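Local structure of beta-hexosaminidase (Neisseria gonorrhoeae, 6JTJ) at residues K210-G214 with W276-L281; K288-F292 with R349-M353. The protein hydrolyses terminal non-reducing N-acetylhexosamine residues and probably serves peptidoglycan recycling by releasing N-acetylglucosamine from cell-wall fragments. All blocks are in the same frame, centred on the assembly; numbering follows the deposited sequence.

Interaction 1: residues K210-G214 with W276-L281; sequences KHFPG and WLKQIL. With NAG (2-acetamido-2-deoxy-beta-D-glucopyranose), chain I.
Phe212 and Pro213 meet Trp276 and Leu281 in a buried apolar contact. It joins the end of strand 208-212 to helix 274-284 on the outside of the (beta/alpha)-barrel of this family 3 glycosidase. The Phe212 ring is held in a sandwich. Leu281 CD2 lies over one face, 4.2 Å from the ring centroid and almost on the ring normal. Pro213 CB covers the opposite face. Phe212 CG is anti to the backbone N (chi1 178°), which carries the ring between Pro213 and Leu281. Its rim then reaches the helix backbone: Phe212 CE2 is 3.6 Å from Trp276 O, near the ring plane. Phe212 CZ also touches Leu281 CB at 3.7 Å.

A second CH-pi contact involves Pro213. Its CG sits 3.5 Å from the centroid of the six-membered ring of Trp276, over the face. Ile280 CD1 covers the other face of the indole. The peptide bonds before His211 and Pro213 are both cis and flank the corner in the chain.

The polar interactions lie at the other end of 210-214 and are made to the bound N-acetylglucosamine. His211 NE2 and sugar O3 share a hydrogen bond of 2.9 Å, close to straight at 164°. Lys210 NZ donates to O4 at 3.0 Å and also to O3. Glu107 forms a salt bridge with this lysine, and Asp168 binds His211 ND1.

Both are predicted substrate-binding residues, consistent with these bonds. Packing of Phe212 and Pro213 on the helix fixes the chain just after them, and so may steady them against the sugar.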
loop_
_atom_site.group_PDB
_atom_site.type_symbol
_atom_site.label_atom_id
_atom_site.label_comp_id
_atom_site.label_asym_id
_atom_site.label_seq_id
_atom_site.Cartn_x
_atom_site.Cartn_y
_atom_site.Cartn_z
ATOM N N LYS C 210 -3.880 13.055 7.282
ATOM C CA LYS C 210 -4.112 12.144 6.163
ATOM C C LYS C 210 -4.942 10.956 6.642
ATOM O O LYS C 210 -4.733 10.520 7.773
ATOM C CB LYS C 210 -2.775 11.582 5.659
ATOM C CG LYS C 210 -1.684 12.605 5.520
ATOM C CD LYS C 210 -0.558 12.103 4.610
ATOM C CE LYS C 210 0.311 11.046 5.256
ATOM N NZ LYS C 210 1.684 11.084 4.647
ATOM N N HIS C 211 -5.844 10.375 5.830
ATOM C CA HIS C 211 -6.215 10.804 4.486
ATOM C C HIS C 211 -7.703 11.079 4.532
ATOM O O HIS C 211 -8.497 10.167 4.684
ATOM C CB HIS C 211 -5.894 9.713 3.467
ATOM C CG HIS C 211 -4.473 9.267 3.507
ATOM N ND1 HIS C 211 -3.980 8.427 4.485
ATOM C CD2 HIS C 211 -3.431 9.544 2.688
ATOM C CE1 HIS C 211 -2.703 8.191 4.259
ATOM N NE2 HIS C 211 -2.345 8.861 3.181
ATOM N N PHE C 212 -8.066 12.353 4.436
ATOM C CA PHE C 212 -9.435 12.804 4.650
ATOM C C PHE C 212 -10.374 12.175 3.632
ATOM O O PHE C 212 -10.070 12.188 2.440
ATOM C CB PHE C 212 -9.516 14.326 4.501
ATOM C CG PHE C 212 -10.903 14.871 4.660
ATOM C CD1 PHE C 212 -11.400 15.167 5.926
ATOM C CD2 PHE C 212 -11.700 15.084 3.568
ATOM C CE1 PHE C 212 -12.669 15.651 6.091
ATOM C CE2 PHE C 212 -12.987 15.596 3.721
ATOM C CZ PHE C 212 -13.468 15.884 4.977
ATOM N N PRO C 213 -11.548 11.700 4.069
ATOM C CA PRO C 213 -12.144 11.707 5.390
ATOM C C PRO C 213 -11.912 10.434 6.215
ATOM O O PRO C 213 -12.576 10.257 7.259
ATOM C CB PRO C 213 -13.626 11.834 5.065
ATOM C CG PRO C 213 -13.765 10.995 3.836
ATOM C CD PRO C 213 -12.491 11.165 3.073
ATOM N N GLY C 214 -10.963 9.590 5.801
ATOM C CA GLY C 214 -10.605 8.391 6.576
ATOM C C GLY C 214 -10.391 7.188 5.690
ATOM O O GLY C 214 -11.310 6.718 5.041
ATOM N N TRP C 276 -17.327 16.394 -0.476
ATOM C CA TRP C 276 -16.356 16.133 0.590
ATOM C C TRP C 276 -15.559 17.381 0.949
ATOM O O TRP C 276 -15.395 17.699 2.122
ATOM C CB TRP C 276 -15.410 14.972 0.231
ATOM C CG TRP C 276 -16.009 13.648 0.473
ATOM C CD1 TRP C 276 -16.308 12.697 -0.455
ATOM C CD2 TRP C 276 -16.389 13.108 1.735
ATOM N NE1 TRP C 276 -16.859 11.596 0.149
ATOM C CE2 TRP C 276 -16.943 11.838 1.495
ATOM C CE3 TRP C 276 -16.337 13.587 3.049
ATOM C CZ2 TRP C 276 -17.416 11.016 2.529
ATOM C CZ3 TRP C 276 -16.838 12.799 4.068
ATOM C CH2 TRP C 276 -17.348 11.511 3.808
ATOM N N LEU C 277 -15.057 18.082 -0.059
ATOM C CA LEU C 277 -14.089 19.135 0.170
ATOM C C LEU C 277 -14.717 20.499 0.488
ATOM O O LEU C 277 -14.207 21.213 1.347
ATOM C CB LEU C 277 -13.137 19.244 -1.024
ATOM C CG LEU C 277 -12.415 17.952 -1.415
ATOM C CD1 LEU C 277 -11.493 18.204 -2.596
ATOM C CD2 LEU C 277 -11.627 17.368 -0.244
ATOM N N LYS C 278 -15.809 20.858 -0.176
ATOM C CA LYS C 278 -16.406 22.171 0.058
ATOM C C LYS C 278 -17.493 22.092 1.093
ATOM O O LYS C 278 -17.484 22.811 2.079
ATOM C CB LYS C 278 -16.947 22.767 -1.242
ATOM C CG LYS C 278 -15.837 23.117 -2.211
ATOM C CD LYS C 278 -16.362 23.809 -3.453
ATOM C CE LYS C 278 -15.198 24.209 -4.333
ATOM N NZ LYS C 278 -15.647 24.578 -5.694
ATOM N N GLN C 279 -18.432 21.197 0.877
ATOM C CA GLN C 279 -19.587 21.131 1.731
ATOM C C GLN C 279 -19.206 20.582 3.119
ATOM O O GLN C 279 -19.593 21.158 4.144
ATOM C CB GLN C 279 -20.683 20.325 0.999
ATOM C CG GLN C 279 -21.972 20.037 1.741
ATOM C CD GLN C 279 -22.947 19.200 0.917
ATOM O OE1 GLN C 279 -22.894 19.184 -0.319
ATOM N NE2 GLN C 279 -23.835 18.489 1.605
ATOM N N ILE C 280 -18.440 19.489 3.165
ATOM C CA ILE C 280 -18.132 18.869 4.454
ATOM C C ILE C 280 -16.905 19.486 5.109
ATOM O O ILE C 280 -16.999 20.016 6.203
ATOM C CB ILE C 280 -18.028 17.331 4.339
ATOM C CG1 ILE C 280 -19.417 16.752 4.021
ATOM C CG2 ILE C 280 -17.545 16.716 5.636
ATOM C CD1 ILE C 280 -19.405 15.346 3.461
ATOM N N LEU C 281 -15.757 19.447 4.434
ATOM C CA LEU C 281 -14.525 19.935 5.046
ATOM C C LEU C 281 -14.495 21.457 5.261
ATOM O O LEU C 281 -14.144 21.910 6.340
ATOM C CB LEU C 281 -13.300 19.477 4.229
ATOM C CG LEU C 281 -11.921 19.820 4.789
ATOM C CD1 LEU C 281 -11.764 19.387 6.240
ATOM C CD2 LEU C 281 -10.826 19.196 3.920
HETATM C C1 NAG I . 0.021 9.181 -1.243
HETATM C C2 NAG I . 0.122 8.600 0.175
HETATM C C3 NAG I . 0.249 9.710 1.191
HETATM C C4 NAG I . 1.367 10.677 0.804
HETATM C C5 NAG I . 1.121 11.281 -0.564
HETATM C C6 NAG I . 2.328 12.101 -1.029
HETATM C C7 NAG I . -1.062 6.619 1.142
HETATM C C8 NAG I . 0.260 6.048 1.440
HETATM N N2 NAG I . -1.031 7.812 0.537
HETATM O O1 NAG I . 0.398 8.213 -2.203
HETATM O O3 NAG I . 0.474 9.137 2.459
HETATM O O4 NAG I . 1.525 11.696 1.760
HETATM O O5 NAG I . 0.935 10.237 -1.497
HETATM O O6 NAG I . 3.501 11.321 -1.198
HETATM O O7 NAG I . -2.098 5.987 1.410
#

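Interaction 2: residues K288-F292 with R349-M353; sequences KGVIF and RWQYM
Segment 288-292 leads into strand 290-295 beside helix 346-352, and the backbones come closest at Gly289 and Arg349, with CA atoms 5.7 Å apart. This is the N-terminal end of a parallel strand of the (beta/alpha)-barrel. Val290 and Phe292 point into the barrel interior, where they pack against strands 254-257 and 321-323. Ile291 points the other way, onto helix 274-284.

The apolar part of the contact is centred on Val290 CG2. This methyl touches Arg349 CB at 3.7 Å and Met353 CE at 3.9 Å. The bend at the last torsion of Met353 (chi3 -53°) folds CE back toward CB, so that SD and CE both border Val290 CG2 and Phe292 CZ. Met353 SD is 4.2 Å from Phe292 CZ, an oblique Met-aromatic contact. Val290 CG1 covers a face of the same ring. Phe163 packs edge-to-face with Phe292. Met353 thus probably closes part of the N-terminal end of the barrel interior.

The polar part is carried by Arg349. Its side chain is extended from CG to NE and runs past the start of the strand. Arg349 NE donates to Lys288 O at 2.9 Å, with an N-H...O angle of 149°. The donor comes from above the carbonyl plane. Farther out, Arg349 NH1 forms a salt bridge with Asp320 OD1. The other oxygen of that carboxylate accepts from Ile291 N, so Asp320 ties the arginine to the strand a second time. Gly289 O lies over a face of the guanidinium, 3.4 Å from Arg349 NE at a poor angle, and accepts a hydrogen bond from Arg282 NH1.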
loop_
_atom_site.group_PDB
_atom_site.type_symbol
_atom_site.label_atom_id
_atom_site.label_comp_id
_atom_site.label_asym_id
_atom_site.label_seq_id
_atom_site.Cartn_x
_atom_site.Cartn_y
_atom_site.Cartn_z
ATOM N N LYS C 288 -9.765 25.836 7.350
ATOM C CA LYS C 288 -9.251 26.946 6.557
ATOM C C LYS C 288 -7.878 26.732 5.951
ATOM O O LYS C 288 -7.339 27.631 5.318
ATOM C CB LYS C 288 -9.217 28.215 7.424
ATOM C CG LYS C 288 -10.568 28.540 8.062
ATOM C CD LYS C 288 -10.662 30.019 8.322
ATOM C CE LYS C 288 -11.905 30.386 9.108
ATOM N NZ LYS C 288 -13.101 29.740 8.502
ATOM N N GLY C 289 -7.297 25.552 6.135
ATOM C CA GLY C 289 -5.959 25.299 5.645
ATOM C C GLY C 289 -5.911 24.803 4.217
ATOM O O GLY C 289 -6.867 24.917 3.464
ATOM N N VAL C 290 -4.760 24.248 3.852
ATOM C CA VAL C 290 -4.535 23.715 2.506
ATOM C C VAL C 290 -5.244 22.383 2.318
ATOM O O VAL C 290 -5.166 21.483 3.168
ATOM C CB VAL C 290 -3.035 23.465 2.243
ATOM C CG1 VAL C 290 -2.814 22.612 0.996
ATOM C CG2 VAL C 290 -2.305 24.782 2.151
ATOM N N ILE C 291 -5.938 22.256 1.195
ATOM C CA ILE C 291 -6.361 20.950 0.723
ATOM C C ILE C 291 -5.451 20.605 -0.450
ATOM O O ILE C 291 -5.538 21.245 -1.519
ATOM C CB ILE C 291 -7.826 20.959 0.307
ATOM C CG1 ILE C 291 -8.706 21.325 1.498
ATOM C CG2 ILE C 291 -8.237 19.591 -0.228
ATOM C CD1 ILE C 291 -10.164 21.531 1.142
ATOM N N PHE C 292 -4.567 19.629 -0.258
ATOM C CA PHE C 292 -3.783 19.084 -1.358
ATOM C C PHE C 292 -4.610 18.139 -2.222
ATOM O O PHE C 292 -5.569 17.561 -1.746
ATOM C CB PHE C 292 -2.599 18.307 -0.841
ATOM C CG PHE C 292 -1.520 19.158 -0.272
ATOM C CD1 PHE C 292 -0.766 19.991 -1.091
ATOM C CD2 PHE C 292 -1.251 19.131 1.084
ATOM C CE1 PHE C 292 0.248 20.762 -0.571
ATOM C CE2 PHE C 292 -0.243 19.913 1.612
ATOM C CZ PHE C 292 0.509 20.729 0.785
ATOM N N ARG C 349 -2.500 30.449 2.928
ATOM C CA ARG C 349 -2.467 29.005 3.162
ATOM C C ARG C 349 -1.063 28.413 2.982
ATOM O O ARG C 349 -0.646 27.586 3.779
ATOM C CB ARG C 349 -3.502 28.300 2.273
ATOM C CG ARG C 349 -4.911 28.476 2.801
ATOM C CD ARG C 349 -5.985 27.983 1.851
ATOM N NE ARG C 349 -7.308 28.168 2.450
ATOM C CZ ARG C 349 -8.449 28.122 1.784
ATOM N NH1 ARG C 349 -8.462 27.877 0.480
ATOM N NH2 ARG C 349 -9.590 28.311 2.421
ATOM N N TRP C 350 -0.356 28.803 1.927
ATOM C CA TRP C 350 1.051 28.414 1.784
ATOM C C TRP C 350 1.890 28.965 2.948
ATOM O O TRP C 350 2.749 28.280 3.487
ATOM C CB TRP C 350 1.660 28.972 0.493
ATOM C CG TRP C 350 1.513 28.189 -0.808
ATOM C CD1 TRP C 350 0.956 28.651 -1.969
ATOM C CD2 TRP C 350 2.019 26.878 -1.109
ATOM N NE1 TRP C 350 1.061 27.708 -2.952
ATOM C CE2 TRP C 350 1.729 26.621 -2.465
ATOM C CE3 TRP C 350 2.694 25.908 -0.370
ATOM C CZ2 TRP C 350 2.069 25.427 -3.091
ATOM C CZ3 TRP C 350 3.049 24.717 -1.000
ATOM C CH2 TRP C 350 2.734 24.488 -2.341
ATOM N N GLN C 351 1.676 30.231 3.290
ATOM C CA GLN C 351 2.541 30.906 4.246
ATOM C C GLN C 351 2.417 30.326 5.644
ATOM O O GLN C 351 3.404 30.230 6.359
ATOM C CB GLN C 351 2.285 32.434 4.276
ATOM C CG GLN C 351 3.318 33.223 5.125
ATOM C CD GLN C 351 4.823 32.823 4.948
ATOM O OE1 GLN C 351 5.289 32.374 3.885
ATOM N NE2 GLN C 351 5.585 32.978 6.031
ATOM N N TYR C 352 1.209 29.941 6.025
ATOM C CA TYR C 352 0.982 29.254 7.290
ATOM C C TYR C 352 1.870 27.997 7.441
ATOM O O TYR C 352 2.251 27.645 8.550
ATOM C CB TYR C 352 -0.491 28.883 7.408
ATOM C CG TYR C 352 -0.912 28.347 8.764
ATOM C CD1 TYR C 352 -0.940 29.172 9.895
ATOM C CD2 TYR C 352 -1.304 27.026 8.909
ATOM C CE1 TYR C 352 -1.344 28.682 11.132
ATOM C CE2 TYR C 352 -1.709 26.528 10.129
ATOM C CZ TYR C 352 -1.721 27.346 11.239
ATOM O OH TYR C 352 -2.121 26.811 12.442
ATOM N N MET C 353 2.240 27.362 6.328
ATOM C CA MET C 353 3.089 26.159 6.363
ATOM C C MET C 353 4.594 26.428 6.418
ATOM O O MET C 353 5.371 25.489 6.561
ATOM C CB MET C 353 2.784 25.275 5.154
ATOM C CG MET C 353 1.366 24.704 5.154
ATOM S SD MET C 353 1.105 23.538 3.805
ATOM C CE MET C 353 1.625 24.451 2.351
#

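Along the chain the two contacts stand in series. Segment 210-214 comes first, at the end of one barrel strand. The chain then passes through strand 254-257 before helix 274-284 returns to it, and interaction 1 closes that loop. A short connection leads to 288-292. From there the chain continues through strand 321-323 to helix 346-352, where interaction 2 closes. The loops neither nest nor cross. Interaction 1 ties a helix to the outside of the sheet; interaction 2 ties a later helix to the start of a strand. They meet where Leu281 CD2 packs on Ile291 CD1 at 3.7 Å.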